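Local coordinates for hydrolase, isochorismatase family (Pseudomonas putida, PDB 4L07), which hydrolyses maleamate, acting as an amidase of the isochorismatase family in the breakdown of N-heterocycles, at the interface of chains A and B. Numbering follows the deposited sequence. Chains: chain A/B, Hydrolase, isochorismatase family.

Contact 1: the interface of chains A and B. Residues chain A 6-7, 10, 12; chain B 39, 173-175.
B:Arg174 reaches across to three side chains of the N-terminal segment of chain A, and the packing here is mostly of carbon against its long chain. Its methylene stem lies on A:Val6 and A:Tyr7, both from helix 3-9. A:Val6 contributes one methyl: CG1, held anti to the backbone N (chi1 168°), comes 3.9 Å from B:Arg174 CB. The phenol ring of A:Tyr7 crosses the arginine chain at about a right angle and lays one face over the stem, with CD above the plane and displaced toward the rim, beside CE2.

The flat groups meet differently at A:Phe12. B:Arg174 is extended as far as CD and then bends at chi3 (91°), which swings the guanidinium toward the phenyl ring. A:Phe12 points its rim at one guanidinium face, CE2 standing 3.5 Å from CZ of the arginine, while NE lies in the ring plane at its edge. With the two planes 66° apart, this is an edge-on-face meeting and not a parallel stack. Further along, the methyl CB of A:Ala10 abuts the carbonyl O of B:Pro39 at 3.3 Å.

Two waters carry polar links between the chains here. One water meets the phenol OH of A:Tyr7 at 2.8 Å, the carboxylate OD1 of B:Asp173 and the guanidinium NH1 of B:Arg174, and so joins both chains; it probably helps to fix the turn of the guanidinium. B:Asp173 OD1 also accepts a hydrogen bond from the backbone N of B:Arg174 at 2.7 Å, on its anti side, which ties the carboxylate to the loop that presents the arginine. A second water bridges the carbonyl oxygens of A:Val6 and B:Pro39.

Gripping the stem and guanidinium of one arginine in this way probably helps to hold the N-terminal segment of chain A on the body of chain B, and so to secure the pairing of the subunits.

Contact 2: the interface of chains A and B. Residues chain A 147, 178, 182; chain B 7, 151, 185, 189-190.
A:Pro178 sets its ring carbon CG against the phenol oxygen OH of B:Tyr7, 3.5 Å away, the two side chains running antiparallel past one another. Close by, A:Ser147 CB packs 3.7 Å from the carboxylate OD2 of B:Asp185. These carbons, set against oxygen atoms of chain B, form the small, least polar middle of a patch built largely on helices 146-159 and 176-189 of the isochorismatase-family fold.

Outward from them, the backbone carbonyl O of A:Ser147 accepts a hydrogen bond from the guanidinium NH2 of B:Arg151 at 2.8 Å. The donor stands nearly along the C=O axis, yet the oxygen is tilted from the guanidinium plane and the angle at hydrogen is only 123°, so the bond is bent. The same nitrogen makes a salt bridge within chain B to B:Asp185 OD2 at 2.9 Å, in the guanidinium plane, though on the anti side of OD2 and tilted from the carboxylate plane. This bond is much straighter, with 173° at the hydrogen. B:Asp185 thus probably helps to position the arginine that reaches across, on an arm extended from CG to NE.

Waters complete the polar rim. One joins the hydroxyl OG of A:Ser147, B:Tyr7 OH and B:Asp185 OD1. OG is turned between the backbone N and the carbonyl carbon (chi1 57°), from where it meets this water. B:Lys189 NZ adds a weak bond to the same hydroxyl. Another water links B:Asp185 OD2 to A:Pro178 O and A:Ser182 OG, giving both carboxylate oxygens a bridge to chain A. A third connects A:Ser147 O, the B:Arg151 guanidinium and B:Tyr190 OH, the last at 2.7 Å, while B:Lys189 CB covers the centre of one face of the B:Tyr190 ring.

Contact 1: the interface of chains A and B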
loop_
_atom_site.group_PDB
_atom_site.type_symbol
_atom_site.label_atom_id
_atom_site.label_comp_id
_atom_site.label_asym_id
_atom_site.label_seq_id
_atom_site.Cartn_x
_atom_site.Cartn_y
_atom_site.Cartn_z
ATOM N N VAL A 6 -12.991 -25.932 -17.995
ATOM C CA VAL A 6 -12.513 -24.575 -18.306
ATOM C C VAL A 6 -11.503 -24.106 -17.255
ATOM O O VAL A 6 -10.419 -23.633 -17.595
ATOM C CB VAL A 6 -13.674 -23.558 -18.411
ATOM C CG1 VAL A 6 -13.146 -22.123 -18.448
ATOM C CG2 VAL A 6 -14.533 -23.840 -19.635
ATOM N N TYR A 7 -11.869 -24.231 -15.983
ATOM C CA TYR A 7 -10.989 -23.800 -14.889
ATOM C C TYR A 7 -9.696 -24.624 -14.830
ATOM O O TYR A 7 -8.606 -24.075 -14.632
ATOM C CB TYR A 7 -11.745 -23.818 -13.554
ATOM C CG TYR A 7 -12.501 -22.536 -13.268
ATOM C CD1 TYR A 7 -12.061 -21.649 -12.280
ATOM C CD2 TYR A 7 -13.656 -22.208 -13.982
ATOM C CE1 TYR A 7 -12.750 -20.472 -12.020
ATOM C CE2 TYR A 7 -14.352 -21.035 -13.731
ATOM C CZ TYR A 7 -13.894 -20.171 -12.747
ATOM O OH TYR A 7 -14.588 -19.013 -12.501
ATOM N N ALA A 10 -7.406 -23.553 -17.619
ATOM C CA ALA A 10 -6.921 -22.202 -17.319
ATOM C C ALA A 10 -5.848 -22.194 -16.226
ATOM O O ALA A 10 -5.283 -21.142 -15.909
ATOM C CB ALA A 10 -8.082 -21.285 -16.943
ATOM N N PHE A 12 -6.139 -23.205 -12.953
ATOM C CA PHE A 12 -6.612 -22.913 -11.593
ATOM C C PHE A 12 -6.702 -24.167 -10.723
ATOM O O PHE A 12 -6.643 -25.288 -11.225
ATOM C CB PHE A 12 -7.987 -22.238 -11.639
ATOM C CG PHE A 12 -7.972 -20.838 -12.197
ATOM C CD1 PHE A 12 -7.273 -19.815 -11.554
ATOM C CD2 PHE A 12 -8.695 -20.535 -13.345
ATOM C CE1 PHE A 12 -7.282 -18.519 -12.064
ATOM C CE2 PHE A 12 -8.710 -19.243 -13.860
ATOM C CZ PHE A 12 -8.001 -18.233 -13.218
ATOM N N PRO B 39 -5.798 -20.517 -22.994
ATOM C CA PRO B 39 -6.721 -21.184 -22.065
ATOM C C PRO B 39 -7.176 -20.295 -20.900
ATOM O O PRO B 39 -8.112 -20.654 -20.189
ATOM C CB PRO B 39 -5.916 -22.393 -21.566
ATOM C CG PRO B 39 -4.488 -22.026 -21.784
ATOM C CD PRO B 39 -4.460 -21.138 -22.993
ATOM N N ASP B 173 -16.589 -13.039 -17.905
ATOM C CA ASP B 173 -16.074 -14.100 -17.048
ATOM C C ASP B 173 -16.113 -15.422 -17.808
ATOM O O ASP B 173 -16.674 -15.503 -18.908
ATOM C CB ASP B 173 -16.879 -14.194 -15.738
ATOM C CG ASP B 173 -16.041 -14.660 -14.555
ATOM O OD1 ASP B 173 -15.086 -15.447 -14.737
ATOM O OD2 ASP B 173 -16.340 -14.233 -13.419
ATOM N N ARG B 174 -15.505 -16.449 -17.226
ATOM C CA ARG B 174 -15.404 -17.749 -17.879
ATOM C C ARG B 174 -16.535 -18.679 -17.458
ATOM O O ARG B 174 -16.662 -19.778 -17.992
ATOM C CB ARG B 174 -14.021 -18.397 -17.672
ATOM C CG ARG B 174 -13.337 -18.082 -16.359
ATOM C CD ARG B 174 -11.995 -18.790 -16.229
ATOM N NE ARG B 174 -10.858 -18.004 -16.719
ATOM C CZ ARG B 174 -10.272 -17.017 -16.042
ATOM N NH1 ARG B 174 -10.720 -16.661 -14.842
ATOM N NH2 ARG B 174 -9.232 -16.371 -16.569
ATOM N N ALA B 175 -17.354 -18.219 -16.515
ATOM C CA ALA B 175 -18.570 -18.929 -16.094
ATOM C C ALA B 175 -19.617 -17.978 -15.513
ATOM O O ALA B 175 -19.280 -16.956 -14.910
ATOM C CB ALA B 175 -18.240 -20.038 -15.100
HETATM O O HOH W 1 -13.230 -16.771 -13.386
HETATM O O HOH W 2 -9.789 -22.863 -20.175
#

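Contact 2: the interface of chains A and B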
loop_
_atom_site.group_PDB
_atom_site.type_symbol
_atom_site.label_atom_id
_atom_site.label_comp_id
_atom_site.label_asym_id
_atom_site.label_seq_id
_atom_site.Cartn_x
_atom_site.Cartn_y
_atom_site.Cartn_z
ATOM N N SER A 147 -17.792 -13.973 2.367
ATOM C CA SER A 147 -17.884 -13.247 1.100
ATOM C C SER A 147 -17.339 -11.825 1.161
ATOM O O SER A 147 -17.085 -11.225 0.122
ATOM C CB SER A 147 -19.318 -13.239 0.561
ATOM O OG SER A 147 -20.241 -12.685 1.490
ATOM N N PRO A 178 -23.464 -16.548 -1.082
ATOM C CA PRO A 178 -22.204 -15.799 -1.126
ATOM C C PRO A 178 -21.048 -16.544 -0.445
ATOM O O PRO A 178 -19.898 -16.442 -0.892
ATOM C CB PRO A 178 -22.541 -14.513 -0.364
ATOM C CG PRO A 178 -24.011 -14.343 -0.547
ATOM C CD PRO A 178 -24.561 -15.739 -0.520
ATOM N N SER A 182 -17.676 -17.560 -2.626
ATOM C CA SER A 182 -16.328 -17.108 -2.277
ATOM C C SER A 182 -15.368 -18.262 -2.008
ATOM O O SER A 182 -14.208 -18.197 -2.403
ATOM C CB SER A 182 -16.337 -16.104 -1.122
ATOM O OG SER A 182 -16.424 -14.782 -1.648
ATOM N N TYR B 7 -29.764 -8.532 4.411
ATOM C CA TYR B 7 -28.848 -7.555 3.806
ATOM C C TYR B 7 -29.373 -6.123 3.943
ATOM O O TYR B 7 -28.593 -5.195 4.183
ATOM C CB TYR B 7 -28.545 -7.908 2.343
ATOM C CG TYR B 7 -27.427 -8.920 2.174
ATOM C CD1 TYR B 7 -26.187 -8.538 1.648
ATOM C CD2 TYR B 7 -27.600 -10.256 2.550
ATOM C CE1 TYR B 7 -25.161 -9.460 1.491
ATOM C CE2 TYR B 7 -26.579 -11.182 2.401
ATOM C CZ TYR B 7 -25.361 -10.778 1.866
ATOM O OH TYR B 7 -24.348 -11.690 1.712
ATOM N N ARG B 151 -13.574 -7.833 -9.696
ATOM C CA ARG B 151 -14.049 -7.775 -8.309
ATOM C C ARG B 151 -12.968 -7.240 -7.372
ATOM O O ARG B 151 -13.226 -6.351 -6.560
ATOM C CB ARG B 151 -14.520 -9.156 -7.836
ATOM C CG ARG B 151 -15.298 -9.164 -6.521
ATOM C CD ARG B 151 -15.318 -10.568 -5.936
ATOM N NE ARG B 151 -16.234 -10.727 -4.793
ATOM C CZ ARG B 151 -15.977 -10.280 -3.570
ATOM N NH1 ARG B 151 -14.849 -9.625 -3.335
ATOM N NH2 ARG B 151 -16.844 -10.480 -2.578
ATOM N N ASP B 185 -22.330 -9.362 -4.793
ATOM C CA ASP B 185 -21.515 -8.874 -3.675
ATOM C C ASP B 185 -21.179 -7.399 -3.870
ATOM O O ASP B 185 -21.230 -6.613 -2.917
ATOM C CB ASP B 185 -20.218 -9.678 -3.543
ATOM C CG ASP B 185 -20.419 -11.051 -2.909
ATOM O OD1 ASP B 185 -21.537 -11.380 -2.441
ATOM O OD2 ASP B 185 -19.429 -11.807 -2.879
ATOM N N LYS B 189 -22.202 -4.391 -1.442
ATOM C CA LYS B 189 -21.172 -3.926 -0.511
ATOM C C LYS B 189 -20.193 -2.875 -1.027
ATOM O O LYS B 189 -19.608 -2.155 -0.221
ATOM C CB LYS B 189 -20.373 -5.119 0.040
ATOM C CG LYS B 189 -21.220 -6.221 0.665
ATOM C CD LYS B 189 -20.375 -7.209 1.457
ATOM C CE LYS B 189 -21.223 -8.361 2.007
ATOM N NZ LYS B 189 -20.356 -9.431 2.594
ATOM N N TYR B 190 -20.001 -2.793 -2.343
ATOM C CA TYR B 190 -18.824 -2.076 -2.869
ATOM C C TYR B 190 -19.082 -0.998 -3.900
ATOM O O TYR B 190 -18.329 -0.027 -3.971
ATOM C CB TYR B 190 -17.784 -3.069 -3.408
ATOM C CG TYR B 190 -17.437 -4.159 -2.422
ATOM C CD1 TYR B 190 -16.889 -3.844 -1.169
ATOM C CD2 TYR B 190 -17.665 -5.500 -2.728
ATOM C CE1 TYR B 190 -16.573 -4.839 -0.258
ATOM C CE2 TYR B 190 -17.362 -6.505 -1.818
ATOM C CZ TYR B 190 -16.819 -6.166 -0.589
ATOM O OH TYR B 190 -16.518 -7.162 0.300
HETATM O O HOH W 3 -14.755 -9.065 -0.462
HETATM O O HOH W 4 -19.022 -14.436 -2.734
HETATM O O HOH W 5 -22.194 -11.084 0.254
#

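About 21 Å separates the C-alpha centres of contact 1 and contact 2, two patches of one two-fold symmetric interface. A:Tyr7 serves contact 1 and its copy B:Tyr7 contact 2, both from helix 3-9, so each N-terminal helix takes part in both kinds of patch once the symmetry twins are counted. The loop residues 173-175 of contact 1 run directly into helix 176-189, used by both chains in contact 2. The N-terminal segment and helix 176-189 may therefore act together in holding this pair within the four-chain deposited assembly.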